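Local coordinates for protein Sso-CP2 metallo-carboxypetidase (PDB 4MMO) that probably cleaves amino acids from the carboxyl ends of peptides as a zinc-binding metallo-carboxypeptidase of the M20 family, at residues A[110-124]-A[420-432]. Residues are numbered along the deposited sequence; the frame is centred on the assembly and turned at random.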
# COMPACT_ATOMS: atom_id res chain seq x y z
N MET A 110 -12.57 -1.62 35.83
CA MET A 110 -13.20 -2.45 36.85
C MET A 110 -12.59 -2.19 38.23
O MET A 110 -13.29 -2.23 39.24
CB MET A 110 -13.04 -3.93 36.49
CG MET A 110 -13.80 -4.88 37.39
SD MET A 110 -15.59 -4.68 37.31
CE MET A 110 -15.92 -5.16 35.62
N ALA A 111 -11.28 -1.93 38.25
CA ALA A 111 -10.60 -1.57 39.49
C ALA A 111 -11.28 -0.37 40.13
O ALA A 111 -11.63 -0.40 41.31
CB ALA A 111 -9.13 -1.27 39.22
N ARG A 112 -11.49 0.68 39.33
CA ARG A 112 -12.13 1.89 39.81
C ARG A 112 -13.51 1.61 40.39
O ARG A 112 -13.89 2.18 41.41
CB ARG A 112 -12.24 2.92 38.69
CG ARG A 112 -10.91 3.46 38.21
CD ARG A 112 -11.09 4.44 37.07
NE ARG A 112 -9.83 5.06 36.67
CZ ARG A 112 -9.70 5.93 35.68
NH1 ARG A 112 -10.76 6.29 34.96
NH2 ARG A 112 -8.51 6.44 35.39
N LEU A 113 -14.26 0.73 39.72
CA LEU A 113 -15.60 0.36 40.17
C LEU A 113 -15.58 -0.30 41.54
O LEU A 113 -16.42 -0.02 42.39
CB LEU A 113 -16.26 -0.60 39.17
CG LEU A 113 -17.28 -0.03 38.19
CD1 LEU A 113 -17.79 -1.15 37.28
CD2 LEU A 113 -18.45 0.62 38.90
N PHE A 114 -14.62 -1.20 41.75
CA PHE A 114 -14.53 -1.91 43.01
C PHE A 114 -14.00 -1.01 44.13
O PHE A 114 -14.34 -1.20 45.29
CB PHE A 114 -13.68 -3.17 42.85
CG PHE A 114 -14.46 -4.36 42.35
CD1 PHE A 114 -15.31 -5.05 43.21
CD2 PHE A 114 -14.38 -4.77 41.03
CE1 PHE A 114 -16.04 -6.13 42.76
CE2 PHE A 114 -15.11 -5.85 40.57
CZ PHE A 114 -15.94 -6.53 41.44
N ALA A 115 -13.19 -0.01 43.78
CA ALA A 115 -12.76 0.98 44.75
C ALA A 115 -13.96 1.76 45.27
O ALA A 115 -14.13 1.93 46.48
CB ALA A 115 -11.74 1.94 44.14
N ILE A 116 -14.81 2.21 44.35
CA ILE A 116 -16.00 2.96 44.72
C ILE A 116 -16.90 2.12 45.61
O ILE A 116 -17.45 2.61 46.60
CB ILE A 116 -16.78 3.42 43.48
CG1 ILE A 116 -15.94 4.41 42.66
CG2 ILE A 116 -18.11 4.09 43.87
CD1 ILE A 116 -16.50 4.71 41.28
N LYS A 117 -17.03 0.84 45.26
CA LYS A 117 -17.84 -0.09 46.03
C LYS A 117 -17.33 -0.21 47.46
O LYS A 117 -18.12 -0.19 48.41
CB LYS A 117 -17.79 -1.47 45.38
CG LYS A 117 -18.63 -2.52 46.09
CD LYS A 117 -18.38 -3.91 45.53
CE LYS A 117 -19.51 -4.85 45.87
NZ LYS A 117 -19.84 -4.85 47.32
N HIS A 118 -16.02 -0.34 47.61
CA HIS A 118 -15.42 -0.50 48.92
C HIS A 118 -15.73 0.71 49.80
O HIS A 118 -16.16 0.56 50.94
CB HIS A 118 -13.92 -0.72 48.79
CG HIS A 118 -13.56 -2.02 48.14
ND1 HIS A 118 -12.25 -2.38 47.86
CD2 HIS A 118 -14.33 -3.05 47.71
CE1 HIS A 118 -12.24 -3.57 47.29
NE2 HIS A 118 -13.49 -4.00 47.18
N LEU A 119 -15.53 1.90 49.25
CA LEU A 119 -15.79 3.12 50.00
C LEU A 119 -17.27 3.25 50.36
O LEU A 119 -17.60 3.66 51.47
CB LEU A 119 -15.33 4.35 49.21
CG LEU A 119 -13.82 4.46 48.95
CD1 LEU A 119 -13.49 5.77 48.25
CD2 LEU A 119 -13.01 4.33 50.23
N LEU A 120 -18.15 2.88 49.44
CA LEU A 120 -19.58 2.89 49.71
C LEU A 120 -19.93 1.92 50.84
O LEU A 120 -20.73 2.24 51.72
CB LEU A 120 -20.38 2.51 48.46
CG LEU A 120 -20.62 3.59 47.40
CD1 LEU A 120 -21.29 2.99 46.17
CD2 LEU A 120 -21.46 4.72 47.96
N ASP A 121 -19.33 0.74 50.80
CA ASP A 121 -19.60 -0.30 51.79
C ASP A 121 -19.17 0.12 53.20
O ASP A 121 -19.60 -0.48 54.19
CB ASP A 121 -18.89 -1.60 51.41
CG ASP A 121 -19.54 -2.30 50.22
OD1 ASP A 121 -20.67 -1.92 49.83
OD2 ASP A 121 -18.92 -3.24 49.67
N LYS A 122 -18.32 1.14 53.29
CA LYS A 122 -17.82 1.62 54.57
C LYS A 122 -18.33 3.02 54.89
O LYS A 122 -17.93 3.62 55.89
CB LYS A 122 -16.29 1.64 54.57
CG LYS A 122 -15.63 0.32 54.24
CD LYS A 122 -14.11 0.44 54.33
CE LYS A 122 -13.39 -0.61 53.51
NZ LYS A 122 -12.54 0.00 52.45
N ASN A 123 -19.23 3.54 54.05
CA ASN A 123 -19.70 4.91 54.18
C ASN A 123 -18.54 5.91 54.24
O ASN A 123 -18.55 6.84 55.05
CB ASN A 123 -20.61 5.05 55.40
CG ASN A 123 -22.03 4.59 55.13
OD1 ASN A 123 -22.92 5.40 54.85
ND2 ASN A 123 -22.25 3.28 55.20
N GLU A 124 -17.55 5.70 53.38
CA GLU A 124 -16.36 6.55 53.33
C GLU A 124 -16.25 7.36 52.04
O GLU A 124 -15.25 8.05 51.83
CB GLU A 124 -15.10 5.69 53.51
CG GLU A 124 -15.00 5.01 54.86
CD GLU A 124 -13.70 4.23 55.04
OE1 GLU A 124 -13.05 3.92 54.02
OE2 GLU A 124 -13.34 3.93 56.20
N TYR A 420 -3.53 -5.20 39.40
CA TYR A 420 -4.97 -4.96 39.40
C TYR A 420 -5.42 -4.56 40.79
O TYR A 420 -6.23 -3.65 40.96
CB TYR A 420 -5.73 -6.21 38.94
CG TYR A 420 -7.23 -6.11 39.09
CD1 TYR A 420 -7.94 -5.07 38.50
CD2 TYR A 420 -7.94 -7.05 39.82
CE1 TYR A 420 -9.31 -4.97 38.64
CE2 TYR A 420 -9.31 -6.96 39.96
CZ TYR A 420 -10.00 -5.92 39.36
OH TYR A 420 -11.36 -5.83 39.50
N TYR A 421 -4.88 -5.24 41.80
CA TYR A 421 -5.22 -4.95 43.19
C TYR A 421 -4.65 -3.61 43.64
O TYR A 421 -5.29 -2.90 44.41
CB TYR A 421 -4.76 -6.08 44.11
CG TYR A 421 -5.57 -7.35 43.95
CD1 TYR A 421 -6.94 -7.34 44.17
CD2 TYR A 421 -4.96 -8.54 43.58
CE1 TYR A 421 -7.69 -8.49 44.03
CE2 TYR A 421 -5.71 -9.70 43.44
CZ TYR A 421 -7.07 -9.66 43.66
OH TYR A 421 -7.81 -10.81 43.52
N LYS A 422 -3.46 -3.27 43.17
CA LYS A 422 -2.88 -1.96 43.50
C LYS A 422 -3.69 -0.84 42.86
O LYS A 422 -3.77 0.26 43.41
CB LYS A 422 -1.42 -1.85 43.05
CG LYS A 422 -0.42 -2.60 43.92
CD LYS A 422 0.98 -2.06 43.69
CE LYS A 422 2.05 -3.01 44.20
NZ LYS A 422 3.35 -2.75 43.53
N ALA A 423 -4.29 -1.12 41.71
CA ALA A 423 -5.06 -0.11 40.99
C ALA A 423 -6.33 0.23 41.76
O ALA A 423 -6.68 1.40 41.90
CB ALA A 423 -5.38 -0.58 39.58
N ILE A 424 -7.02 -0.80 42.24
CA ILE A 424 -8.18 -0.61 43.11
C ILE A 424 -7.76 0.26 44.30
O ILE A 424 -8.44 1.20 44.68
CB ILE A 424 -8.72 -1.96 43.63
CG1 ILE A 424 -9.27 -2.80 42.47
CG2 ILE A 424 -9.83 -1.74 44.67
CD1 ILE A 424 -9.56 -4.24 42.83
N LYS A 425 -6.61 -0.09 44.86
CA LYS A 425 -6.06 0.56 46.04
C LYS A 425 -5.73 2.03 45.75
O LYS A 425 -6.07 2.91 46.54
CB LYS A 425 -4.82 -0.21 46.46
CG LYS A 425 -4.23 0.13 47.80
CD LYS A 425 -3.17 -0.90 48.10
CE LYS A 425 -2.34 -0.57 49.32
NZ LYS A 425 -1.27 -1.59 49.49
N HIS A 426 -5.07 2.27 44.62
CA HIS A 426 -4.76 3.63 44.17
C HIS A 426 -6.03 4.46 44.05
O HIS A 426 -6.04 5.64 44.41
CB HIS A 426 -4.03 3.58 42.83
CG HIS A 426 -3.54 4.91 42.35
ND1 HIS A 426 -2.92 5.07 41.13
CD2 HIS A 426 -3.56 6.13 42.92
CE1 HIS A 426 -2.59 6.34 40.97
NE2 HIS A 426 -2.97 7.01 42.04
N THR A 427 -7.10 3.86 43.53
CA THR A 427 -8.34 4.59 43.32
C THR A 427 -8.98 4.96 44.66
O THR A 427 -9.49 6.06 44.83
CB THR A 427 -9.36 3.77 42.51
OG1 THR A 427 -8.77 3.36 41.27
CG2 THR A 427 -10.61 4.60 42.24
N GLU A 428 -8.97 4.00 45.58
CA GLU A 428 -9.50 4.21 46.93
C GLU A 428 -8.82 5.40 47.60
O GLU A 428 -9.49 6.33 48.05
CB GLU A 428 -9.33 2.95 47.77
CG GLU A 428 -10.40 1.89 47.52
CD GLU A 428 -10.09 0.55 48.16
OE1 GLU A 428 -8.92 0.32 48.56
OE2 GLU A 428 -11.01 -0.28 48.27
N GLU A 429 -7.49 5.37 47.65
CA GLU A 429 -6.73 6.46 48.25
C GLU A 429 -6.99 7.77 47.52
O GLU A 429 -7.08 8.82 48.14
CB GLU A 429 -5.24 6.14 48.25
CG GLU A 429 -4.78 5.29 49.42
CD GLU A 429 -5.00 5.98 50.76
OE1 GLU A 429 -5.10 5.26 51.78
OE2 GLU A 429 -5.07 7.22 50.79
N PHE A 430 -7.12 7.70 46.19
CA PHE A 430 -7.38 8.91 45.42
C PHE A 430 -8.73 9.52 45.81
O PHE A 430 -8.83 10.74 45.97
CB PHE A 430 -7.34 8.64 43.92
CG PHE A 430 -8.04 9.69 43.10
CD1 PHE A 430 -7.46 10.94 42.92
CD2 PHE A 430 -9.28 9.44 42.54
CE1 PHE A 430 -8.10 11.91 42.18
CE2 PHE A 430 -9.93 10.42 41.81
CZ PHE A 430 -9.34 11.65 41.63
N LEU A 431 -9.74 8.68 45.98
CA LEU A 431 -11.09 9.15 46.30
C LEU A 431 -11.21 9.66 47.75
O LEU A 431 -12.06 10.49 48.04
CB LEU A 431 -12.11 8.04 46.06
CG LEU A 431 -12.36 7.57 44.62
CD1 LEU A 431 -13.23 6.33 44.63
CD2 LEU A 431 -13.01 8.65 43.78
N LYS A 432 -10.38 9.13 48.64
CA LYS A 432 -10.38 9.58 50.03
C LYS A 432 -9.73 10.94 50.14
O LYS A 432 -10.10 11.77 50.97
CB LYS A 432 -9.62 8.58 50.91
CG LYS A 432 -10.41 7.34 51.28
CD LYS A 432 -9.51 6.27 51.88
CE LYS A 432 -10.28 5.36 52.81
NZ LYS A 432 -9.58 4.06 53.03
O HOH W 1 -14.21 9.77 49.51
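I424 meets A111 as a knob in the hole formed by A111, F114, A115 and H118, its CG1 lying 3.5 Å from A111 CA. The small A111 and A115 are consistent with the 7.9 Å axis approach of segments 110-121 and 420-432, which cross at -51°. One turn on, T427 CB abuts A115 CB at 3.4 Å. T427 OG1 stands beside its own backbone N (chi1 -55°), a rotation that lets it donate to A423 O at 2.9 Å and leaves CG2 for A115. Cutting T427 back to an alanine here removes OG1 and CG2, which would probably leave A423 O without its second donor and the A115 methyl less covered. Both helices pack against strand 65-71, through I116 and L431, on one side of the mixed sheet of the zinc-binding domain; nearby, R112 reaches past T427 to M162 O, next to the zinc ligand E163.

Apolar packing continues where L119 CD1 meets L431 CB at 3.4 Å, whereas polar groups line the partly exposed flank and far end. H118 ND1 donates to E428 OE2 in a bent bond (140°), ring and carboxylate planes turned well apart; its modelled 2.5 Å is shorter than expected, hence doubtful. H118 NE2 engages E4. Beyond the Schellman motif at N123, E124 OE1 and K432 NZ form a long salt bridge of 3.6 Å, and a water joins E124 O to L431 O.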